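Dehalogenase (Rhodospirillaceae, PDB 6A41) probably acts as an oxidoreductase of the short-chain dehydrogenase type, with a Rossmann-like fold, in a dehalogenation reaction. Local coordinates at residues A[171-183]-A[229-243]. Sequence-based numbering, arbitrary orientation.
Sequences SITVNAVGSNYVE and AGFITGHVLPHAGGW
Tyr181 drives its ring edge into one face of the Trp243 indole, an edge-to-face pair with planes at 67°: CE2 stands over the five-membered ring, 3.5 Å from Trp243 CD1. The Asn180 amide, its plane square to the indole, meets the six-membered ring from that same face. Trp243 reaches both because its CG is anti to the backbone N (chi1 178°), and an alanine here would probably strip the Tyr181 edge and the Asn180 amide of their shared aromatic surface, leaving the phenol freer to turn. His239 is met at its imidazole edge by a Val182 methyl, CG2 lying 3.6 Å from ND1, a buried nitrogen without a polar partner; Val177 CG1 rests alongside His239 CB at 3.6 Å. Along Ala176 to Asn180 the two chains run parallel and exchange backbone bonds: Ala176 N to His235 O (2.8 Å), Leu237 N to Ala176 O, Gly178 N to Leu237 O, His239 N to Gly178 O and Asn180 N to His239 O. Before that run a side chain replaces a carbonyl: Thr233 OG1 accepts Val174 N at 3.0 Å, nearly straight (169°), and donates to a water that in turn donates to Ile172 O. Strand 236-239 is the last of the chain's parallel Rossmann-type sheet, with 172-179 between it and 129-136. Helix 214-225 packs on the Val177, Ser179 and His239 side, helix 160-167 touches Ala176 and Val174, and His235 hydrogen-bonds through NE2 to His235 of the second subunit.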
# COMPACT_ATOMS: atom_id res chain seq x y z
N SER A 171 15.99 17.30 -9.76
CA SER A 171 14.82 17.24 -10.55
C SER A 171 14.67 15.96 -11.40
O SER A 171 13.81 15.91 -12.26
CB SER A 171 14.63 18.48 -11.44
OG SER A 171 14.77 19.66 -10.69
N ILE A 172 15.34 14.91 -11.11
CA ILE A 172 15.19 13.73 -11.89
C ILE A 172 14.13 12.90 -11.20
O ILE A 172 14.18 12.68 -9.97
CB ILE A 172 16.53 13.00 -11.83
CG1 ILE A 172 17.60 13.85 -12.55
CG2 ILE A 172 16.46 11.59 -12.36
CD1 ILE A 172 18.94 13.43 -12.09
N THR A 173 13.16 12.39 -11.96
CA THR A 173 12.16 11.50 -11.32
C THR A 173 12.53 10.03 -11.52
O THR A 173 13.22 9.68 -12.46
CB THR A 173 10.73 11.71 -11.85
OG1 THR A 173 10.61 11.23 -13.20
CG2 THR A 173 10.30 13.16 -11.75
N VAL A 174 12.10 9.20 -10.61
CA VAL A 174 12.36 7.78 -10.65
C VAL A 174 11.03 7.09 -10.31
O VAL A 174 10.52 7.22 -9.23
CB VAL A 174 13.38 7.35 -9.67
CG1 VAL A 174 13.70 5.88 -9.86
CG2 VAL A 174 14.68 8.11 -9.79
N ASN A 175 10.59 6.28 -11.22
CA ASN A 175 9.32 5.52 -11.08
C ASN A 175 9.47 4.11 -11.67
O ASN A 175 10.44 3.80 -12.40
CB ASN A 175 8.23 6.26 -11.87
CG ASN A 175 7.90 7.60 -11.28
OD1 ASN A 175 8.18 8.67 -11.94
ND2 ASN A 175 7.47 7.66 -10.10
N ALA A 176 8.46 3.26 -11.41
CA ALA A 176 8.38 1.95 -12.06
C ALA A 176 7.00 1.76 -12.60
O ALA A 176 6.00 2.36 -12.08
CB ALA A 176 8.66 0.84 -11.09
N VAL A 177 6.87 0.95 -13.61
CA VAL A 177 5.53 0.53 -14.08
C VAL A 177 5.47 -0.98 -13.72
O VAL A 177 6.29 -1.74 -14.09
CB VAL A 177 5.37 0.68 -15.59
CG1 VAL A 177 3.97 0.12 -16.01
CG2 VAL A 177 5.39 2.17 -15.98
N GLY A 178 4.47 -1.35 -12.93
CA GLY A 178 4.25 -2.68 -12.46
C GLY A 178 3.32 -3.38 -13.41
O GLY A 178 2.10 -3.35 -13.23
N SER A 179 3.87 -3.88 -14.47
CA SER A 179 3.02 -4.59 -15.47
C SER A 179 2.55 -5.95 -15.04
O SER A 179 3.20 -6.67 -14.29
CB SER A 179 3.78 -4.77 -16.79
OG SER A 179 2.92 -5.07 -17.89
N ASN A 180 1.38 -6.35 -15.54
CA ASN A 180 1.04 -7.78 -15.59
C ASN A 180 -0.09 -7.94 -16.66
O ASN A 180 -0.83 -7.04 -16.95
CB ASN A 180 0.53 -8.35 -14.20
CG ASN A 180 0.78 -9.91 -13.98
OD1 ASN A 180 0.42 -10.46 -12.90
ND2 ASN A 180 1.29 -10.57 -14.94
N TYR A 181 -0.18 -9.15 -17.23
CA TYR A 181 -1.16 -9.50 -18.22
C TYR A 181 -1.09 -8.63 -19.46
O TYR A 181 -2.17 -8.36 -20.02
CB TYR A 181 -2.59 -9.50 -17.60
CG TYR A 181 -2.67 -10.53 -16.52
CD1 TYR A 181 -2.69 -11.84 -16.88
CD2 TYR A 181 -2.74 -10.21 -15.18
CE1 TYR A 181 -2.73 -12.84 -15.96
CE2 TYR A 181 -2.76 -11.18 -14.22
CZ TYR A 181 -2.79 -12.54 -14.60
OH TYR A 181 -2.76 -13.59 -13.67
N VAL A 182 0.10 -8.15 -19.86
CA VAL A 182 0.30 -7.36 -21.05
C VAL A 182 0.96 -8.26 -22.09
O VAL A 182 2.00 -8.89 -21.77
CB VAL A 182 1.18 -6.15 -20.86
CG1 VAL A 182 1.39 -5.43 -22.21
CG2 VAL A 182 0.59 -5.22 -19.83
N GLU A 183 0.35 -8.35 -23.28
CA GLU A 183 0.93 -9.12 -24.41
C GLU A 183 2.37 -8.68 -24.54
O GLU A 183 2.66 -7.51 -24.76
CB GLU A 183 0.20 -8.84 -25.70
CG GLU A 183 -1.24 -9.29 -25.60
CD GLU A 183 -2.10 -8.88 -26.82
OE1 GLU A 183 -1.56 -8.24 -27.76
OE2 GLU A 183 -3.29 -9.22 -26.82
N ALA A 229 4.73 14.46 -16.58
CA ALA A 229 4.86 13.60 -15.40
C ALA A 229 5.95 14.01 -14.43
O ALA A 229 6.35 13.24 -13.54
CB ALA A 229 5.10 12.18 -15.83
N GLY A 230 6.34 15.27 -14.53
CA GLY A 230 7.48 15.78 -13.72
C GLY A 230 7.23 15.89 -12.24
O GLY A 230 8.20 16.14 -11.53
N PHE A 231 5.99 15.76 -11.76
CA PHE A 231 5.73 15.83 -10.35
C PHE A 231 5.39 14.40 -9.80
O PHE A 231 4.93 14.27 -8.66
CB PHE A 231 4.63 16.85 -10.03
CG PHE A 231 4.76 17.47 -8.67
CD1 PHE A 231 5.95 18.06 -8.28
CD2 PHE A 231 3.72 17.43 -7.72
CE1 PHE A 231 6.12 18.66 -7.00
CE2 PHE A 231 3.88 18.02 -6.46
CZ PHE A 231 5.05 18.60 -6.09
N ILE A 232 5.52 13.37 -10.63
CA ILE A 232 5.32 12.04 -10.19
C ILE A 232 6.71 11.42 -9.95
O ILE A 232 7.54 11.40 -10.87
CB ILE A 232 4.60 11.18 -11.24
CG1 ILE A 232 3.25 11.83 -11.50
CG2 ILE A 232 4.54 9.72 -10.83
CD1 ILE A 232 2.49 11.24 -12.70
N THR A 233 6.95 10.95 -8.74
CA THR A 233 8.27 10.23 -8.48
C THR A 233 8.14 9.34 -7.31
O THR A 233 7.24 9.54 -6.45
CB THR A 233 9.43 11.26 -8.28
OG1 THR A 233 10.67 10.63 -8.43
CG2 THR A 233 9.41 11.97 -6.97
N GLY A 234 8.97 8.31 -7.30
CA GLY A 234 8.92 7.38 -6.25
C GLY A 234 7.79 6.39 -6.32
O GLY A 234 7.51 5.73 -5.32
N HIS A 235 7.20 6.24 -7.49
CA HIS A 235 5.97 5.52 -7.55
C HIS A 235 6.11 4.23 -8.38
O HIS A 235 6.76 4.23 -9.41
CB HIS A 235 4.85 6.36 -8.20
CG HIS A 235 3.48 5.70 -8.14
ND1 HIS A 235 2.91 5.21 -6.98
CD2 HIS A 235 2.57 5.47 -9.13
CE1 HIS A 235 1.68 4.73 -7.27
NE2 HIS A 235 1.46 4.90 -8.57
N VAL A 236 5.38 3.20 -7.95
CA VAL A 236 5.22 1.97 -8.77
C VAL A 236 3.76 1.91 -9.30
O VAL A 236 2.85 1.72 -8.50
CB VAL A 236 5.49 0.71 -7.90
CG1 VAL A 236 5.20 -0.51 -8.79
CG2 VAL A 236 6.91 0.79 -7.41
N LEU A 237 3.57 2.23 -10.58
CA LEU A 237 2.29 2.40 -11.24
C LEU A 237 1.82 1.03 -11.77
O LEU A 237 2.35 0.49 -12.77
CB LEU A 237 2.40 3.42 -12.33
CG LEU A 237 1.33 3.69 -13.32
CD1 LEU A 237 0.05 3.68 -12.63
CD2 LEU A 237 1.60 5.05 -14.01
N PRO A 238 0.81 0.44 -11.12
CA PRO A 238 0.24 -0.83 -11.62
C PRO A 238 -0.44 -0.72 -12.97
O PRO A 238 -1.19 0.24 -13.26
CB PRO A 238 -0.74 -1.25 -10.54
CG PRO A 238 -0.41 -0.28 -9.45
CD PRO A 238 0.01 0.97 -10.05
N HIS A 239 -0.08 -1.65 -13.84
CA HIS A 239 -0.54 -1.66 -15.21
C HIS A 239 -0.89 -3.10 -15.55
O HIS A 239 -0.23 -3.76 -16.23
CB HIS A 239 0.56 -1.12 -16.12
CG HIS A 239 0.12 -0.93 -17.52
ND1 HIS A 239 0.09 -1.97 -18.41
CD2 HIS A 239 -0.35 0.16 -18.17
CE1 HIS A 239 -0.34 -1.51 -19.59
NE2 HIS A 239 -0.59 -0.22 -19.49
N ALA A 240 -2.05 -3.51 -15.01
CA ALA A 240 -2.48 -4.87 -15.04
C ALA A 240 -3.97 -5.04 -15.12
O ALA A 240 -4.47 -6.04 -14.63
CB ALA A 240 -1.97 -5.55 -13.80
N GLY A 241 -4.67 -4.11 -15.77
CA GLY A 241 -6.07 -4.26 -15.99
C GLY A 241 -6.95 -4.31 -14.75
O GLY A 241 -8.00 -4.90 -14.77
N GLY A 242 -6.46 -3.77 -13.67
CA GLY A 242 -7.14 -3.85 -12.36
C GLY A 242 -6.77 -5.06 -11.44
O GLY A 242 -7.22 -5.12 -10.32
N TRP A 243 -5.90 -5.93 -11.94
CA TRP A 243 -5.54 -7.14 -11.20
C TRP A 243 -4.79 -6.73 -9.91
O TRP A 243 -4.91 -7.46 -8.91
CB TRP A 243 -4.72 -8.04 -12.12
CG TRP A 243 -4.24 -9.29 -11.52
CD1 TRP A 243 -4.86 -10.53 -11.56
CD2 TRP A 243 -2.96 -9.49 -10.88
NE1 TRP A 243 -4.10 -11.44 -10.88
CE2 TRP A 243 -2.90 -10.86 -10.52
CE3 TRP A 243 -1.87 -8.63 -10.58
CZ2 TRP A 243 -1.83 -11.42 -9.84
CZ3 TRP A 243 -0.76 -9.18 -9.88
CH2 TRP A 243 -0.74 -10.58 -9.56
O HOH W 1 10.61 17.02 -11.93
O HOH W 2 12.78 12.00 -7.75
O HOH W 3 8.09 11.06 -14.16